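Local coordinates for protein clan CA, family C40, NlpC/P60 superfamily cysteine peptidase (Trichomonas vaginalis, PDB 6BIO) that probably acts as an NlpC/P60-family cysteine peptidase, one of the peptidoglycan hydrolases with which this parasite targets bacteria, at residues Arg22-Ala33 and Asn44-Val54. Numbering follows the deposited sequence.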
loop_
_atom_site.group_PDB
_atom_site.type_symbol
_atom_site.label_atom_id
_atom_site.label_comp_id
_atom_site.label_asym_id
_atom_site.label_seq_id
_atom_site.Cartn_x
_atom_site.Cartn_y
_atom_site.Cartn_z
ATOM N N ARG A 22 11.154 3.724 3.324
ATOM C CA ARG A 22 10.153 4.563 3.960
ATOM C C ARG A 22 10.480 5.995 3.571
ATOM O O ARG A 22 11.633 6.422 3.710
ATOM C CB ARG A 22 10.133 4.395 5.497
ATOM C CG ARG A 22 9.130 5.337 6.174
ATOM C CD ARG A 22 9.125 5.175 7.697
ATOM N NE ARG A 22 10.185 5.932 8.242
ATOM C CZ ARG A 22 10.078 7.168 8.736
ATOM N NH1 ARG A 22 8.926 7.841 8.856
ATOM N NH2 ARG A 22 11.165 7.716 9.132
ATOM N N LEU A 23 9.473 6.735 3.097
ATOM C CA LEU A 23 9.708 8.104 2.664
ATOM C C LEU A 23 9.901 9.023 3.851
ATOM O O LEU A 23 9.126 9.015 4.808
ATOM C CB LEU A 23 8.575 8.604 1.790
ATOM C CG LEU A 23 8.881 8.312 0.317
ATOM C CD1 LEU A 23 8.821 6.858 0.016
ATOM C CD2 LEU A 23 8.112 9.063 -0.607
ATOM N N THR A 24 10.975 9.807 3.790
ATOM C CA THR A 24 11.300 10.780 4.806
ATOM C C THR A 24 11.212 12.225 4.320
ATOM O O THR A 24 11.192 13.144 5.161
ATOM C CB THR A 24 12.731 10.524 5.287
ATOM O OG1 THR A 24 13.605 10.603 4.163
ATOM C CG2 THR A 24 12.884 9.182 5.991
ATOM N N THR A 25 11.228 12.450 3.008
ATOM C CA THR A 25 11.006 13.756 2.385
ATOM C C THR A 25 11.599 14.912 3.206
ATOM O O THR A 25 10.862 15.776 3.696
ATOM C CB THR A 25 9.529 14.010 2.069
ATOM O OG1 THR A 25 8.728 14.012 3.259
ATOM C CG2 THR A 25 8.973 12.951 1.135
ATOM N N PRO A 26 12.923 14.954 3.374
ATOM C CA PRO A 26 13.508 15.872 4.372
ATOM C C PRO A 26 13.073 17.334 4.233
ATOM O O PRO A 26 13.140 17.944 3.169
ATOM C CB PRO A 26 15.011 15.715 4.144
ATOM C CG PRO A 26 15.137 14.305 3.692
ATOM C CD PRO A 26 13.951 14.070 2.808
ATOM N N GLY A 27 12.621 17.894 5.348
ATOM C CA GLY A 27 12.215 19.278 5.438
ATOM C C GLY A 27 10.807 19.544 4.955
ATOM O O GLY A 27 10.356 20.696 5.020
ATOM N N THR A 28 10.072 18.523 4.512
ATOM C CA THR A 28 8.762 18.714 3.916
ATOM C C THR A 28 8.001 17.388 4.008
ATOM O O THR A 28 8.324 16.526 4.839
ATOM C CB THR A 28 8.907 19.298 2.498
ATOM O OG1 THR A 28 7.597 19.608 2.035
ATOM C CG2 THR A 28 9.622 18.324 1.516
ATOM N N ASN A 29 6.939 17.274 3.209
ATOM C CA ASN A 29 6.058 16.120 3.266
ATOM C C ASN A 29 5.910 15.406 1.940
ATOM O O ASN A 29 5.135 14.458 1.867
ATOM C CB ASN A 29 4.665 16.490 3.799
ATOM C CG ASN A 29 3.823 17.232 2.755
ATOM O OD1 ASN A 29 4.303 18.112 2.143
ATOM N ND2 ASN A 29 2.587 16.773 2.492
ATOM N N LEU A 30 6.580 15.872 0.891
ATOM C CA LEU A 30 6.370 15.298 -0.429
ATOM C C LEU A 30 7.662 15.303 -1.229
ATOM O O LEU A 30 8.604 16.047 -0.929
ATOM C CB LEU A 30 5.267 16.046 -1.193
ATOM C CG LEU A 30 5.595 17.372 -1.835
ATOM C CD1 LEU A 30 4.325 17.889 -2.524
ATOM C CD2 LEU A 30 6.110 18.413 -0.884
ATOM N N VAL A 31 7.697 14.474 -2.272
ATOM C CA VAL A 31 8.807 14.422 -3.224
ATOM C C VAL A 31 8.219 14.191 -4.610
ATOM O O VAL A 31 7.323 13.359 -4.790
ATOM C CB VAL A 31 9.858 13.331 -2.841
ATOM C CG1 VAL A 31 9.241 11.931 -2.769
ATOM C CG2 VAL A 31 11.042 13.322 -3.804
ATOM N N LYS A 32 8.766 14.889 -5.621
ATOM C CA LYS A 32 8.357 14.655 -7.007
ATOM C C LYS A 32 8.756 13.249 -7.435
ATOM O O LYS A 32 9.861 12.784 -7.150
ATOM C CB LYS A 32 8.991 15.689 -7.936
ATOM C CG LYS A 32 8.334 17.044 -7.796
ATOM C CD LYS A 32 8.940 18.060 -8.778
ATOM C CE LYS A 32 8.195 19.415 -8.695
ATOM N NZ LYS A 32 8.622 20.348 -9.776
ATOM N N ALA A 33 7.883 12.597 -8.195
ATOM C CA ALA A 33 8.150 11.285 -8.762
ATOM C C ALA A 33 8.166 11.386 -10.283
ATOM O O ALA A 33 7.459 12.217 -10.888
ATOM C CB ALA A 33 7.099 10.288 -8.309
ATOM N N ASN A 44 6.964 15.911 -13.750
ATOM C CA ASN A 44 6.836 14.807 -12.813
ATOM C C ASN A 44 5.477 14.145 -13.001
ATOM O O ASN A 44 4.483 14.800 -13.331
ATOM C CB ASN A 44 6.991 15.273 -11.372
ATOM C CG ASN A 44 5.992 16.327 -10.971
ATOM O OD1 ASN A 44 5.974 17.444 -11.514
ATOM N ND2 ASN A 44 5.169 16.001 -9.983
ATOM N N CYS A 45 5.444 12.827 -12.821
ATOM C CA CYS A 45 4.189 12.101 -13.020
ATOM C C CYS A 45 3.196 12.351 -11.892
ATOM O O CYS A 45 1.985 12.330 -12.129
ATOM C CB CYS A 45 4.429 10.606 -13.241
ATOM S SG CYS A 45 5.501 9.767 -12.031
ATOM N N TYR A 46 3.700 12.532 -10.676
ATOM C CA TYR A 46 2.931 12.787 -9.466
ATOM C C TYR A 46 3.981 13.021 -8.373
ATOM O O TYR A 46 5.138 13.299 -8.681
ATOM C CB TYR A 46 1.927 11.637 -9.170
ATOM C CG TYR A 46 2.456 10.218 -9.335
ATOM C CD1 TYR A 46 3.396 9.682 -8.457
ATOM C CD2 TYR A 46 2.011 9.422 -10.402
ATOM C CE1 TYR A 46 3.848 8.384 -8.624
ATOM C CE2 TYR A 46 2.483 8.130 -10.583
ATOM C CZ TYR A 46 3.417 7.624 -9.706
ATOM O OH TYR A 46 3.960 6.358 -9.802
ATOM N N TRP A 47 3.587 12.904 -7.109
ATOM C CA TRP A 47 4.468 12.958 -5.967
ATOM C C TRP A 47 4.238 11.725 -5.113
ATOM O O TRP A 47 3.217 11.051 -5.209
ATOM C CB TRP A 47 4.146 14.173 -5.091
ATOM C CG TRP A 47 4.436 15.522 -5.703
ATOM C CD1 TRP A 47 5.481 16.353 -5.366
ATOM C CD2 TRP A 47 3.686 16.233 -6.692
ATOM N NE1 TRP A 47 5.420 17.531 -6.070
ATOM C CE2 TRP A 47 4.330 17.492 -6.894
ATOM C CE3 TRP A 47 2.531 15.951 -7.417
ATOM C CZ2 TRP A 47 3.857 18.445 -7.819
ATOM C CZ3 TRP A 47 2.057 16.915 -8.331
ATOM C CH2 TRP A 47 2.727 18.133 -8.520
ATOM N N LEU A 48 5.209 11.438 -4.254
ATOM C CA LEU A 48 4.997 10.517 -3.145
ATOM C C LEU A 48 5.233 11.262 -1.838
ATOM O O LEU A 48 5.772 12.367 -1.845
ATOM C CB LEU A 48 5.871 9.260 -3.233
ATOM C CG LEU A 48 5.556 8.342 -4.397
ATOM C CD1 LEU A 48 6.564 7.203 -4.419
ATOM C CD2 LEU A 48 4.128 7.833 -4.365
ATOM N N TYR A 49 4.789 10.666 -0.715
ATOM C CA TYR A 49 4.551 11.425 0.518
ATOM C C TYR A 49 5.222 10.813 1.745
ATOM O O TYR A 49 5.456 9.606 1.824
ATOM C CB TYR A 49 3.037 11.620 0.741
ATOM C CG TYR A 49 2.427 12.367 -0.405
ATOM C CD1 TYR A 49 2.581 13.733 -0.521
ATOM C CD2 TYR A 49 1.815 11.690 -1.455
ATOM C CE1 TYR A 49 2.059 14.435 -1.584
ATOM C CE2 TYR A 49 1.338 12.359 -2.534
ATOM C CZ TYR A 49 1.455 13.737 -2.612
ATOM O OH TYR A 49 0.958 14.424 -3.710
ATOM N N PHE A 50 5.475 11.689 2.713
ATOM C CA PHE A 50 6.106 11.317 3.965
ATOM C C PHE A 50 5.436 10.108 4.596
ATOM O O PHE A 50 4.205 10.024 4.672
ATOM C CB PHE A 50 5.997 12.519 4.906
ATOM C CG PHE A 50 6.549 12.263 6.270
ATOM C CD1 PHE A 50 7.908 12.103 6.482
ATOM C CD2 PHE A 50 5.678 12.116 7.322
ATOM C CE1 PHE A 50 8.353 11.819 7.751
ATOM C CE2 PHE A 50 6.149 11.872 8.623
ATOM C CZ PHE A 50 7.469 11.700 8.824
ATOM N N ASP A 51 6.253 9.156 5.059
ATOM C CA ASP A 51 5.832 7.982 5.809
ATOM C C ASP A 51 5.117 6.937 4.969
ATOM O O ASP A 51 4.617 5.976 5.528
ATOM C CB ASP A 51 5.055 8.354 7.067
ATOM C CG ASP A 51 5.088 7.284 8.139
ATOM O OD1 ASP A 51 6.184 6.776 8.441
ATOM O OD2 ASP A 51 4.036 6.989 8.725
ATOM N N TYR A 52 5.103 7.091 3.643
ATOM C CA TYR A 52 4.701 5.996 2.778
ATOM C C TYR A 52 5.784 4.924 2.773
ATOM O O TYR A 52 6.976 5.207 2.898
ATOM C CB TYR A 52 4.471 6.503 1.344
ATOM C CG TYR A 52 3.122 7.178 1.069
ATOM C CD1 TYR A 52 2.292 7.609 2.104
ATOM C CD2 TYR A 52 2.681 7.373 -0.242
ATOM C CE1 TYR A 52 1.088 8.217 1.838
ATOM C CE2 TYR A 52 1.475 7.976 -0.495
ATOM C CZ TYR A 52 0.677 8.395 0.535
ATOM O OH TYR A 52 -0.524 8.997 0.275
ATOM N N TYR A 53 5.342 3.683 2.585
ATOM C CA TYR A 53 6.229 2.534 2.447
ATOM C C TYR A 53 6.316 2.116 0.977
ATOM O O TYR A 53 5.316 2.121 0.248
ATOM C CB TYR A 53 5.720 1.372 3.312
ATOM C CG TYR A 53 5.546 1.658 4.788
ATOM C CD1 TYR A 53 6.192 2.683 5.417
ATOM C CD2 TYR A 53 4.703 0.866 5.524
ATOM C CE1 TYR A 53 6.004 2.911 6.780
ATOM C CE2 TYR A 53 4.531 1.053 6.889
ATOM C CZ TYR A 53 5.180 2.083 7.496
ATOM O OH TYR A 53 4.992 2.283 8.858
ATOM N N VAL A 54 7.520 1.717 0.568
ATOM C CA VAL A 54 7.776 1.284 -0.799
ATOM C C VAL A 54 8.698 0.074 -0.766
ATOM O O VAL A 54 9.389 -0.181 0.221
ATOM C CB VAL A 54 8.400 2.400 -1.671
ATOM C CG1 VAL A 54 7.499 3.595 -1.695
ATOM C CG2 VAL A 54 9.791 2.749 -1.189
HETATM O O HOH W 1 8.012 18.935 -12.236
#
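Arg22 reaches Asp51 with the end of a chain that is straight through chi2 and then bent at chi3 (83°). Its NH1 donates to Asp51 OD1 at 3.0 Å, a nearly straight salt bridge. OD1 lies near the guanidinium plane, while NH1 comes to the anti side of OD1 and well out of the carboxylate plane, the two planes being 71° apart. Both charges are shared: Arg22 NE also pairs with Glu81, and Asp51 OD2 with Arg192. The ring edge of Tyr53 borders the same chain, CE1 lying 4.0 Å from Arg22 CD. Beside this pair, the edge of the Phe50 ring faces Thr24 O and Thr25 OG1.

Leu23 turns inward. Its CD2 presses on Leu48 CB at 3.5 Å, tighter than usual for two carbons, and its other methyl, CD1, meets Val54 CG1. Val66 and Ile68 of strand 63-68 also touch Leu48 and Val54.

Along the hairpin, Trp47 receives Leu30 CD1 over one face, 3.4 Å from Trp47 CD1, while Lys32 runs beside the indole with Lys32 CG 3.4 Å from Trp47 NE1. Asn44 ND2 sits over the ring toward its rim, yet donates almost straight to Tyr46 O. That carbonyl also accepts from Ala33 N, which arrives from the opposite face of its plane. A water bridges Lys32 NZ and Asn44 OD1.

Reciprocal bonds between Val31 and Leu48, 2.9 Å each way, fix the register of strands 30-33 and 46-49. Type II turns at Thr25-Thr28 and Tyr49-Tyr52 let both segments leave this pairing and meet again where Leu23 N bonds Tyr52 O, strand 53-60 running beside 19-23. This is a beta hairpin at the edge of an antiparallel sheet, with Asp51 turned to Arg192 of the NlpC/P60 part.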